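Local structure of choline dehydrogenase and related flavoproteins (Aspergillus oryzae, 3Q9T) at residues Y128-S132 against E563-D567; L25-V31 against H573-Y577; T240-V244 against F256-V262; T70-R74 against F450-D454. The protein oxidises formate as a flavin-dependent formate oxidase of the glucose-methanol-choline oxidoreductase family, carrying an 8-formyl-FAD cofactor at its catalytic site. The contacts are given in a common frame with arbitrary orientation. Numbering follows the deposited sequence.

Contact 1: Y128-S132 against E563-D567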
loop_
_atom_site.group_PDB
_atom_site.type_symbol
_atom_site.label_atom_id
_atom_site.label_comp_id
_atom_site.label_asym_id
_atom_site.label_seq_id
_atom_site.Cartn_x
_atom_site.Cartn_y
_atom_site.Cartn_z
ATOM N N TYR A 128 17.073 0.521 36.446
ATOM C CA TYR A 128 15.811 0.936 35.850
ATOM C C TYR A 128 15.242 -0.123 34.898
ATOM O O TYR A 128 14.021 -0.250 34.778
ATOM C CB TYR A 128 15.941 2.321 35.186
ATOM C CG TYR A 128 16.231 3.423 36.190
ATOM C CD1 TYR A 128 15.353 3.682 37.240
ATOM C CD2 TYR A 128 17.392 4.188 36.104
ATOM C CE1 TYR A 128 15.626 4.676 38.185
ATOM C CE2 TYR A 128 17.675 5.185 37.046
ATOM C CZ TYR A 128 16.789 5.421 38.078
ATOM O OH TYR A 128 17.061 6.418 38.991
ATOM N N LEU A 129 16.120 -0.895 34.245
ATOM C CA LEU A 129 15.689 -2.027 33.406
ATOM C C LEU A 129 15.102 -3.177 34.245
ATOM O O LEU A 129 14.434 -4.069 33.726
ATOM C CB LEU A 129 16.849 -2.545 32.540
ATOM C CG LEU A 129 17.254 -1.641 31.376
ATOM C CD1 LEU A 129 18.664 -1.931 30.886
ATOM C CD2 LEU A 129 16.223 -1.736 30.229
ATOM N N ARG A 130 15.353 -3.156 35.549
ATOM C CA ARG A 130 14.931 -4.257 36.400
ATOM C C ARG A 130 13.853 -3.859 37.410
ATOM O O ARG A 130 13.112 -4.706 37.912
ATOM C CB ARG A 130 16.156 -4.845 37.085
ATOM C CG ARG A 130 17.148 -5.379 36.062
ATOM C CD ARG A 130 18.478 -5.806 36.666
ATOM N NE ARG A 130 19.347 -6.355 35.629
ATOM C CZ ARG A 130 20.546 -6.870 35.858
ATOM N NH1 ARG A 130 21.030 -6.910 37.104
ATOM N NH2 ARG A 130 21.257 -7.346 34.841
ATOM N N LYS A 131 13.735 -2.565 37.680
ATOM C CA LYS A 131 12.861 -2.113 38.759
ATOM C C LYS A 131 11.390 -2.537 38.637
ATOM O O LYS A 131 10.757 -2.867 39.642
ATOM C CB LYS A 131 12.964 -0.594 38.932
ATOM C CG LYS A 131 12.448 -0.093 40.281
ATOM C CD LYS A 131 12.692 1.403 40.455
ATOM C CE LYS A 131 12.090 1.939 41.747
ATOM N NZ LYS A 131 12.401 3.385 41.892
ATOM N N SER A 132 10.843 -2.518 37.422
ATOM C CA SER A 132 9.416 -2.761 37.226
ATOM C C SER A 132 8.984 -4.206 37.506
ATOM O O SER A 132 7.817 -4.477 37.780
ATOM C CB SER A 132 9.008 -2.403 35.788
ATOM O OG SER A 132 9.517 -1.138 35.407
ATOM N N GLU A 563 10.540 4.319 34.753
ATOM C CA GLU A 563 11.056 4.179 36.110
ATOM C C GLU A 563 12.033 5.317 36.381
ATOM O O GLU A 563 11.976 5.956 37.432
ATOM C CB GLU A 563 11.737 2.816 36.318
ATOM C CG GLU A 563 10.829 1.604 36.230
ATOM C CD GLU A 563 10.025 1.339 37.495
ATOM O OE1 GLU A 563 9.924 2.230 38.362
ATOM O OE2 GLU A 563 9.488 0.219 37.627
ATOM N N LYS A 564 12.908 5.589 35.421
ATOM C CA LYS A 564 13.877 6.663 35.575
ATOM C C LYS A 564 13.161 8.005 35.652
ATOM O O LYS A 564 13.463 8.830 36.508
ATOM C CB LYS A 564 14.914 6.651 34.449
ATOM C CG LYS A 564 15.987 7.759 34.564
ATOM C CD LYS A 564 17.143 7.532 33.580
ATOM C CE LYS A 564 18.214 8.613 33.673
ATOM N NZ LYS A 564 18.607 8.899 35.086
ATOM N N CYS A 565 12.197 8.219 34.769
ATOM C CA CYS A 565 11.451 9.467 34.787
ATOM C C CYS A 565 10.889 9.769 36.171
ATOM O O CYS A 565 11.037 10.877 36.679
ATOM C CB CYS A 565 10.295 9.435 33.786
ATOM S SG CYS A 565 9.430 11.016 33.709
ATOM N N ALA A 566 10.223 8.783 36.761
ATOM C CA ALA A 566 9.644 8.924 38.092
ATOM C C ALA A 566 10.729 9.255 39.139
ATOM O O ALA A 566 10.570 10.174 39.948
ATOM C CB ALA A 566 8.874 7.644 38.471
ATOM N N ASP A 567 11.836 8.521 39.105
ATOM C CA ASP A 567 12.958 8.817 39.992
ATOM C C ASP A 567 13.395 10.273 39.860
ATOM O O ASP A 567 13.520 10.971 40.863
ATOM C CB ASP A 567 14.145 7.878 39.743
ATOM C CG ASP A 567 14.217 6.732 40.757
ATOM O OD1 ASP A 567 13.224 6.530 41.496
ATOM O OD2 ASP A 567 15.261 6.024 40.799
HETATM O O HOH W 1 17.640 8.806 37.773
HETATM O O HOH W 2 11.190 4.416 39.502
HETATM O O HOH W 3 14.941 3.691 42.188
#

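Contact 2: L25-V31 against H573-Y577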
loop_
_atom_site.group_PDB
_atom_site.type_symbol
_atom_site.label_atom_id
_atom_site.label_comp_id
_atom_site.label_asym_id
_atom_site.label_seq_id
_atom_site.Cartn_x
_atom_site.Cartn_y
_atom_site.Cartn_z
ATOM N N LEU A 25 4.946 7.653 41.285
ATOM C CA LEU A 25 4.699 8.941 41.913
ATOM C C LEU A 25 3.663 8.799 43.030
ATOM O O LEU A 25 3.739 9.496 44.046
ATOM C CB LEU A 25 4.285 9.995 40.883
ATOM C CG LEU A 25 5.419 10.509 39.992
ATOM C CD1 LEU A 25 4.907 11.564 39.042
ATOM C CD2 LEU A 25 6.563 11.066 40.824
ATOM N N ALA A 26 2.731 7.864 42.853
ATOM C CA ALA A 26 1.691 7.595 43.843
ATOM C C ALA A 26 2.184 6.848 45.093
ATOM O O ALA A 26 1.423 6.674 46.043
ATOM C CB ALA A 26 0.532 6.822 43.196
ATOM N N GLU A 27 3.434 6.387 45.096
ATOM C CA GLU A 27 3.932 5.640 46.258
ATOM C C GLU A 27 3.944 6.475 47.552
ATOM O O GLU A 27 3.910 5.924 48.655
ATOM C CB GLU A 27 5.299 5.010 45.980
ATOM C CG GLU A 27 5.225 3.746 45.140
ATOM C CD GLU A 27 6.578 3.344 44.554
ATOM O OE1 GLU A 27 7.484 4.198 44.508
ATOM O OE2 GLU A 27 6.729 2.181 44.115
ATOM N N ASN A 28 4.000 7.798 47.421
ATOM C CA ASN A 28 3.642 8.660 48.543
ATOM C C ASN A 28 2.140 8.830 48.510
ATOM O O ASN A 28 1.609 9.510 47.631
ATOM C CB ASN A 28 4.306 10.031 48.472
ATOM C CG ASN A 28 3.884 10.931 49.632
ATOM O OD1 ASN A 28 2.925 10.639 50.343
ATOM N ND2 ASN A 28 4.597 12.011 49.824
ATOM N N PRO A 29 1.444 8.181 49.446
ATOM C CA PRO A 29 -0.024 8.098 49.408
ATOM C C PRO A 29 -0.671 9.487 49.445
ATOM O O PRO A 29 -1.840 9.633 49.100
ATOM C CB PRO A 29 -0.363 7.308 50.674
ATOM C CG PRO A 29 0.827 7.500 51.572
ATOM C CD PRO A 29 2.008 7.556 50.652
ATOM N N ASN A 30 0.101 10.497 49.829
ATOM C CA ASN A 30 -0.401 11.860 49.883
ATOM C C ASN A 30 -0.337 12.632 48.565
ATOM O O ASN A 30 -0.939 13.695 48.431
ATOM C CB ASN A 30 0.354 12.640 50.946
ATOM C CG ASN A 30 0.210 12.027 52.316
ATOM O OD1 ASN A 30 -0.893 11.939 52.861
ATOM N ND2 ASN A 30 1.324 11.592 52.879
ATOM N N VAL A 31 0.414 12.119 47.604
ATOM C CA VAL A 31 0.555 12.818 46.336
ATOM C C VAL A 31 -0.647 12.485 45.451
ATOM O O VAL A 31 -0.989 11.320 45.285
ATOM C CB VAL A 31 1.897 12.467 45.663
ATOM C CG1 VAL A 31 1.942 13.005 44.254
ATOM C CG2 VAL A 31 3.069 13.009 46.508
ATOM N N HIS A 573 11.207 17.139 43.442
ATOM C CA HIS A 573 10.236 17.599 44.437
ATOM C C HIS A 573 10.530 17.087 45.856
ATOM O O HIS A 573 9.802 16.255 46.419
ATOM C CB HIS A 573 8.818 17.270 43.978
ATOM C CG HIS A 573 8.480 17.876 42.655
ATOM N ND1 HIS A 573 7.877 19.109 42.535
ATOM C CD2 HIS A 573 8.706 17.442 41.393
ATOM C CE1 HIS A 573 7.735 19.402 41.254
ATOM N NE2 HIS A 573 8.224 18.404 40.541
ATOM N N LYS A 574 11.612 17.613 46.422
ATOM C CA LYS A 574 12.072 17.241 47.759
ATOM C C LYS A 574 10.953 17.271 48.787
ATOM O O LYS A 574 10.821 16.350 49.596
ATOM C CB LYS A 574 13.185 18.188 48.218
ATOM C CG LYS A 574 14.598 17.672 48.000
ATOM C CD LYS A 574 14.862 17.324 46.554
ATOM C CE LYS A 574 16.358 17.183 46.304
ATOM N NZ LYS A 574 17.086 18.424 46.716
ATOM N N ASP A 575 10.150 18.330 48.760
ATOM C CA ASP A 575 9.105 18.487 49.760
ATOM C C ASP A 575 8.085 17.339 49.717
ATOM O O ASP A 575 7.372 17.102 50.691
ATOM C CB ASP A 575 8.415 19.853 49.632
ATOM C CG ASP A 575 7.548 19.956 48.398
ATOM O OD1 ASP A 575 6.455 20.564 48.487
ATOM O OD2 ASP A 575 7.956 19.426 47.342
ATOM N N LEU A 576 8.019 16.625 48.595
ATOM C CA LEU A 576 7.070 15.515 48.483
ATOM C C LEU A 576 7.722 14.147 48.651
ATOM O O LEU A 576 7.061 13.204 49.063
ATOM C CB LEU A 576 6.289 15.564 47.152
ATOM C CG LEU A 576 5.333 16.752 46.933
ATOM C CD1 LEU A 576 4.589 16.623 45.610
ATOM C CD2 LEU A 576 4.353 16.892 48.082
ATOM N N TYR A 577 9.010 14.031 48.326
ATOM C CA TYR A 577 9.672 12.724 48.359
ATOM C C TYR A 577 10.894 12.616 49.284
ATOM O O TYR A 577 11.331 11.513 49.596
ATOM C CB TYR A 577 9.990 12.251 46.926
ATOM C CG TYR A 577 8.723 12.122 46.111
ATOM C CD1 TYR A 577 8.365 13.089 45.181
ATOM C CD2 TYR A 577 7.854 11.056 46.323
ATOM C CE1 TYR A 577 7.192 12.980 44.460
ATOM C CE2 TYR A 577 6.690 10.934 45.612
ATOM C CZ TYR A 577 6.356 11.899 44.685
ATOM O OH TYR A 577 5.184 11.776 43.982
ATOM O OXT TYR A 577 11.474 13.594 49.753
#

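Contact 3: T240-V244 against F256-V262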
loop_
_atom_site.group_PDB
_atom_site.type_symbol
_atom_site.label_atom_id
_atom_site.label_comp_id
_atom_site.label_asym_id
_atom_site.label_seq_id
_atom_site.Cartn_x
_atom_site.Cartn_y
_atom_site.Cartn_z
ATOM N N THR A 240 5.019 27.760 30.503
ATOM C CA THR A 240 4.740 26.679 31.441
ATOM C C THR A 240 3.548 25.822 31.019
ATOM O O THR A 240 2.545 26.330 30.509
ATOM C CB THR A 240 4.519 27.243 32.866
ATOM O OG1 THR A 240 5.753 27.796 33.351
ATOM C CG2 THR A 240 4.057 26.164 33.819
ATOM N N CYS A 241 3.670 24.515 31.216
ATOM C CA CYS A 241 2.543 23.628 31.011
ATOM C C CYS A 241 1.698 23.517 32.272
ATOM O O CYS A 241 2.194 23.148 33.330
ATOM C CB CYS A 241 2.989 22.248 30.559
ATOM S SG CYS A 241 1.582 21.185 30.270
ATOM N N LYS A 242 0.411 23.810 32.123
ATOM C CA LYS A 242 -0.516 24.000 33.229
ATOM C C LYS A 242 -1.337 22.732 33.502
ATOM O O LYS A 242 -1.844 22.511 34.608
ATOM C CB LYS A 242 -1.482 25.126 32.830
ATOM C CG LYS A 242 -1.554 26.324 33.744
ATOM C CD LYS A 242 -0.356 27.224 33.624
ATOM C CE LYS A 242 -0.502 28.336 34.652
ATOM N NZ LYS A 242 -1.178 27.827 35.893
ATOM N N GLY A 243 -1.492 21.913 32.471
ATOM C CA GLY A 243 -2.408 20.787 32.528
ATOM C C GLY A 243 -2.803 20.350 31.126
ATOM O O GLY A 243 -2.063 20.592 30.162
ATOM N N VAL A 244 -3.965 19.712 30.999
ATOM C CA VAL A 244 -4.377 19.161 29.722
ATOM C C VAL A 244 -5.876 19.286 29.508
ATOM O O VAL A 244 -6.656 19.197 30.457
ATOM C CB VAL A 244 -4.014 17.663 29.639
ATOM C CG1 VAL A 244 -4.885 16.858 30.592
ATOM C CG2 VAL A 244 -4.191 17.159 28.231
ATOM N N PHE A 256 -7.997 19.647 33.045
ATOM C CA PHE A 256 -7.410 19.187 34.307
ATOM C C PHE A 256 -6.031 19.809 34.463
ATOM O O PHE A 256 -5.288 19.936 33.486
ATOM C CB PHE A 256 -7.305 17.671 34.377
ATOM C CG PHE A 256 -8.621 16.958 34.261
ATOM C CD1 PHE A 256 -9.554 17.012 35.292
ATOM C CD2 PHE A 256 -8.923 16.218 33.128
ATOM C CE1 PHE A 256 -10.765 16.351 35.191
ATOM C CE2 PHE A 256 -10.139 15.549 33.012
ATOM C CZ PHE A 256 -11.062 15.616 34.046
ATOM N N PHE A 257 -5.693 20.185 35.693
ATOM C CA PHE A 257 -4.493 20.970 35.947
ATOM C C PHE A 257 -3.522 20.226 36.829
ATOM O O PHE A 257 -3.926 19.472 37.724
ATOM C CB PHE A 257 -4.863 22.316 36.577
ATOM C CG PHE A 257 -5.661 23.202 35.663
ATOM C CD1 PHE A 257 -5.028 24.042 34.771
ATOM C CD2 PHE A 257 -7.038 23.170 35.680
ATOM C CE1 PHE A 257 -5.754 24.844 33.907
ATOM C CE2 PHE A 257 -7.775 23.969 34.813
ATOM C CZ PHE A 257 -7.130 24.809 33.937
ATOM N N ALA A 258 -2.237 20.429 36.560
ATOM C CA ALA A 258 -1.204 19.826 37.376
ATOM C C ALA A 258 -0.565 20.923 38.196
ATOM O O ALA A 258 -0.147 21.944 37.658
ATOM C CB ALA A 258 -0.154 19.121 36.508
ATOM N N ASP A 259 -0.487 20.705 39.500
ATOM C CA ASP A 259 0.168 21.667 40.375
ATOM C C ASP A 259 1.685 21.511 40.403
ATOM O O ASP A 259 2.403 22.461 40.675
ATOM C CB ASP A 259 -0.444 21.599 41.764
ATOM C CG ASP A 259 -1.876 22.056 41.756
ATOM O OD1 ASP A 259 -2.192 22.924 40.908
ATOM O OD2 ASP A 259 -2.684 21.536 42.550
ATOM N N ARG A 260 2.174 20.321 40.075
ATOM C CA ARG A 260 3.607 20.133 39.962
ATOM C C ARG A 260 4.026 19.965 38.514
ATOM O O ARG A 260 4.737 20.799 37.974
ATOM C CB ARG A 260 4.064 18.933 40.786
ATOM C CG ARG A 260 3.775 19.081 42.278
ATOM C CD ARG A 260 4.317 20.396 42.843
ATOM N NE ARG A 260 3.991 20.521 44.259
ATOM C CZ ARG A 260 4.854 20.339 45.253
ATOM N NH1 ARG A 260 6.131 20.047 45.003
ATOM N NH2 ARG A 260 4.436 20.465 46.504
ATOM N N GLU A 261 3.598 18.876 37.883
ATOM C CA GLU A 261 4.085 18.575 36.545
ATOM C C GLU A 261 3.119 17.752 35.725
ATOM O O GLU A 261 2.361 16.943 36.248
ATOM C CB GLU A 261 5.424 17.840 36.610
ATOM C CG GLU A 261 6.564 18.642 37.229
ATOM C CD GLU A 261 7.892 17.933 37.069
ATOM O OE1 GLU A 261 8.199 17.513 35.933
ATOM O OE2 GLU A 261 8.623 17.785 38.072
ATOM N N VAL A 262 3.161 17.979 34.419
ATOM C CA VAL A 262 2.468 17.128 33.479
ATOM C C VAL A 262 3.474 16.193 32.810
ATOM O O VAL A 262 4.548 16.618 32.358
ATOM C CB VAL A 262 1.716 17.958 32.435
ATOM C CG1 VAL A 262 1.268 17.082 31.269
ATOM C CG2 VAL A 262 0.518 18.630 33.093
HETATM O O HOH W 4 1.475 23.268 36.260
#

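Contact 4: T70-R74 against F450-D454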
loop_
_atom_site.group_PDB
_atom_site.type_symbol
_atom_site.label_atom_id
_atom_site.label_comp_id
_atom_site.label_asym_id
_atom_site.label_seq_id
_atom_site.Cartn_x
_atom_site.Cartn_y
_atom_site.Cartn_z
ATOM N N THR A 70 2.571 4.226 6.553
ATOM C CA THR A 70 3.446 3.883 5.439
ATOM C C THR A 70 4.648 3.098 5.957
ATOM O O THR A 70 5.425 3.592 6.789
ATOM C CB THR A 70 3.948 5.152 4.703
ATOM O OG1 THR A 70 2.838 5.857 4.145
ATOM C CG2 THR A 70 4.952 4.797 3.583
ATOM N N MET A 71 4.792 1.881 5.449
ATOM C CA MET A 71 5.835 0.962 5.889
ATOM C C MET A 71 7.132 1.258 5.170
ATOM O O MET A 71 8.202 1.313 5.778
ATOM C CB MET A 71 5.404 -0.480 5.620
ATOM C CG MET A 71 4.171 -0.902 6.430
ATOM S SD MET A 71 4.570 -1.225 8.171
ATOM C CE MET A 71 3.190 -0.407 8.961
ATOM N N VAL A 72 7.032 1.432 3.860
ATOM C CA VAL A 72 8.174 1.829 3.075
ATOM C C VAL A 72 7.802 2.857 2.032
ATOM O O VAL A 72 6.711 2.815 1.460
ATOM C CB VAL A 72 8.970 0.609 2.493
ATOM C CG1 VAL A 72 8.237 -0.689 2.723
ATOM C CG2 VAL A 72 9.326 0.813 1.043
ATOM N N ARG A 73 8.710 3.806 1.839
ATOM C CA ARG A 73 8.554 4.869 0.866
ATOM C C ARG A 73 9.893 5.086 0.176
ATOM O O ARG A 73 10.660 5.960 0.559
ATOM C CB ARG A 73 8.083 6.163 1.546
ATOM C CG ARG A 73 7.764 7.288 0.562
ATOM C CD ARG A 73 7.198 8.518 1.268
ATOM N NE ARG A 73 5.809 8.315 1.660
ATOM C CZ ARG A 73 5.203 8.972 2.648
ATOM N NH1 ARG A 73 3.924 8.729 2.925
ATOM N NH2 ARG A 73 5.871 9.876 3.362
ATOM N N ARG A 74 10.179 4.235 -0.805
ATOM C CA ARG A 74 11.364 4.338 -1.635
ATOM C C ARG A 74 10.881 4.775 -3.009
ATOM O O ARG A 74 9.685 4.702 -3.292
ATOM C CB ARG A 74 12.059 2.976 -1.758
ATOM C CG ARG A 74 12.700 2.442 -0.464
ATOM C CD ARG A 74 13.006 0.945 -0.580
ATOM N NE ARG A 74 13.705 0.620 -1.828
ATOM C CZ ARG A 74 15.029 0.635 -1.977
ATOM N NH1 ARG A 74 15.825 0.948 -0.956
ATOM N NH2 ARG A 74 15.559 0.323 -3.147
ATOM N N PHE A 450 11.034 2.201 6.231
ATOM C CA PHE A 450 11.769 0.948 6.258
ATOM C C PHE A 450 12.557 0.779 4.961
ATOM O O PHE A 450 12.040 1.034 3.853
ATOM C CB PHE A 450 10.802 -0.239 6.400
ATOM C CG PHE A 450 10.271 -0.463 7.790
ATOM C CD1 PHE A 450 11.038 -0.161 8.917
ATOM C CD2 PHE A 450 9.019 -1.040 7.972
ATOM C CE1 PHE A 450 10.560 -0.404 10.187
ATOM C CE2 PHE A 450 8.519 -1.272 9.257
ATOM C CZ PHE A 450 9.295 -0.967 10.360
ATOM N N PHE A 451 13.804 0.339 5.092
ATOM C CA PHE A 451 14.611 -0.037 3.937
ATOM C C PHE A 451 14.961 1.151 3.004
ATOM O O PHE A 451 15.209 0.971 1.813
ATOM C CB PHE A 451 13.921 -1.172 3.174
ATOM C CG PHE A 451 13.764 -2.431 3.989
ATOM C CD1 PHE A 451 14.885 -3.161 4.389
ATOM C CD2 PHE A 451 12.507 -2.886 4.369
ATOM C CE1 PHE A 451 14.758 -4.302 5.139
ATOM C CE2 PHE A 451 12.369 -4.048 5.133
ATOM C CZ PHE A 451 13.492 -4.757 5.517
ATOM N N ALA A 452 14.963 2.362 3.544
ATOM C CA ALA A 452 15.417 3.513 2.762
ATOM C C ALA A 452 16.821 3.236 2.218
ATOM O O ALA A 452 17.143 3.604 1.096
ATOM C CB ALA A 452 15.402 4.781 3.603
ATOM N N ASN A 453 17.651 2.570 3.021
ATOM C CA ASN A 453 19.003 2.199 2.598
ATOM C C ASN A 453 19.022 0.758 2.063
ATOM O O ASN A 453 18.534 -0.159 2.727
ATOM C CB ASN A 453 19.982 2.364 3.774
ATOM C CG ASN A 453 21.443 2.208 3.363
ATOM O OD1 ASN A 453 21.786 1.345 2.552
ATOM N ND2 ASN A 453 22.314 3.040 3.939
ATOM N N ASP A 454 19.576 0.553 0.870
ATOM C CA ASP A 454 19.679 -0.791 0.273
ATOM C C ASP A 454 20.408 -1.832 1.133
ATOM O O ASP A 454 20.063 -3.022 1.110
ATOM C CB ASP A 454 20.358 -0.710 -1.090
ATOM C CG ASP A 454 19.429 -0.206 -2.188
ATOM O OD1 ASP A 454 18.268 0.172 -1.898
ATOM O OD2 ASP A 454 19.877 -0.183 -3.352
HETATM O O HOH W 5 11.426 3.805 2.787
HETATM O O HOH W 6 17.690 -0.374 -5.238
#

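Contact 1: Y128-S132 against E563-D567
The Tyr128 hydroxyl is satisfied twice: it donates to Asp567 OD2 (OH to OD2 2.6 Å) and accepts from water 1, which lies 2.7 Å from Tyr128 OH and 2.9 Å from Lys564 NZ. The ring itself rests on the helix backbone, with Lys564 CA 3.8 Å from the Tyr128 ring centroid and 16° off its normal, a CH-pi contact over the face. Lys564 NZ also forms a salt bridge with Glu119. This is where the end of helix 122-131 packs on helix 555-572, the long C-terminal helix of the GMC fold. Helix 555-572 also packs on helix 16-25 of the FAD-binding Rossmann unit, Glu563 on Thr20 and Ala566 on Arg24. Lys131 NZ forms a salt bridge with Asp567 OD1 at 3.3 Å and donates to two waters. Water 2, 2.9 Å from Lys131 NZ, donates to Glu563 O (2.7 Å) and Glu563 OE1 (2.8 Å); water 3, 2.6 Å from Lys131 NZ, donates to Asp567 OD2 (2.7 Å). Glu563 OE1 also pairs with Arg24 in a salt bridge, and among the partners of Glu563 OE2 is Ser132 OG, which donates to it at 2.6 Å.

Contact 2: L25-V31 against H573-Y577
The C-terminal tail of the chain closes here on the loop between helix 16-25 and strand 33-36 of the FAD-binding Rossmann unit. Two type I turns, Leu25 to Asn28 and Asn28 to Val31, shape that loop, and Asn28 serves both segments. Asn28 OD1 accepts from Asn30 N at 2.9 Å, an Asx turn, while Asn28 ND2 donates to Leu576 O at 2.8 Å. The terminal residue reaches in with its side chain: Tyr577 OH donates to Leu25 O at 2.7 Å, near the end of helix 16-25. Around this bond the packing is apolar. Leu25 CD2 lies 4.0 Å from Tyr577 CZ, Val31 CG2 is 3.9 Å from the same Tyr577 CZ, and Val31 CG2 meets Leu576 CD1 at 4.0 Å. Phe9 touches Leu25, Val31 and Tyr577, so the tail packs beside the start of strand 9-12, the central strand of the parallel sheet. The loop it meets is the helix-to-strand link of a beta-alpha-beta unit, here 9-12, 16-25 and 33-36, as is typical of a Rossmann-type dinucleotide-binding fold.

Contact 3: T240-V244 against F256-V262
Thr240 starts the strand and makes no contact with 256-262; the pairing of this antiparallel beta hairpin, strands 240-248 and 253-258, begins further on. At Cys241 the strands are linked through water 4, which donates to Cys241 O at 3.0 Å and Ala258 O at 2.5 Å, while Cys241 SG packs against Val262 CB at 3.9 Å. Val262 lies beyond the corner at 259 and 260, where the chain leaves the hairpin sheet for strand 261-264 of the parallel sheet. Lys242 O accepts from Ala258 N at 2.9 Å and also has a CA-H...O contact from Phe257 CA at 3.3 Å. Gly243 faces Phe257 in a non-hydrogen-bonded pair, with only 4.0 Å between the two CA atoms. A side chain would not fit there: an ideal CB would clash with Phe256 O and Phe257 CA, and the backbone angles (phi 158°, psi -155°) suit glycine. Well away from that CB position, Val262 CG2 packs 3.7 Å from Gly243 CA. Val244, whose side chain lies about 8 Å from the bound 8-formyl-FAD, forms the hydrogen-bonded pair with Phe256: Val244 N donates to Phe256 O at 2.8 Å, and Phe256 N returns to Val244 O at 2.9 Å.

Contact 4: T70-R74 against F450-D454
Residues 70-74 turn a corner at Met71 and run on as a short strand, alongside an irregular loop, 450-454, that leads into helix 454-473. The CA atoms come nearest at Val72 and Phe450, 4.9 Å apart, and again at Arg74 and Ala452, 6.0 Å. One direct backbone hydrogen bond joins the segments, from Phe450 N to Met71 O at 3.0 Å. Next to it, water 5 accepts from Arg73 N at 2.9 Å and lies 3.0 Å from Phe450 O, a probable bridge. Phe451 adopts a left-handed backbone conformation (phi 66°, psi 25°), and Asn453 is the N-cap of helix 454-473, its OD1 accepting from Leu455 N. Met71 SD lies 5.3 Å from the Phe450 ring centroid in an oblique Met-aromatic contact and 4.1 Å from Phe450 CE2; Val72 CB packs 4.4 Å from Phe450 CB. Arg74 points across to the loop. Arg74 NH1 donates to Phe451 O at 2.8 Å, and a salt bridge brings both Arg74 NH1 (2.7 Å) and Arg74 NH2 (3.0 Å) onto Asp454 OD1. At the subunit interface Arg74 O accepts from Lys68 of the second subunit. Apolar packing thus holds 71-72 to Phe450 in the loop, while the salt bridge ties the strand end to the first turn of helix 454-473. With Arg74 NE also bridged to Asp76, one guanidinium balances two acidic groups.

Overall arrangement
Contacts 1, 2 and 3 lie around the FAD-binding Rossmann unit, while contact 4 stands apart, its centre 34 Å from contact 1 and 46 Å from contact 2, on the opposite side of the chain's centre from both. Helix 555-572 carries one side of contact 1 and ends just before the tail of contact 2; their centres are 16 Å apart. Contact 2 also meets contact 3 directly, through the Asp575-Arg260 salt bridge. Along the chain, 25-31 comes first and 573-577 last, enclosing all the others; contacts 1 and 4 alternate, and 240-244 with 256-262 is the local hairpin. Segments 563-567 and 573-577 thus pack helix 555-572 and the tail on the N-terminal cofactor-binding part.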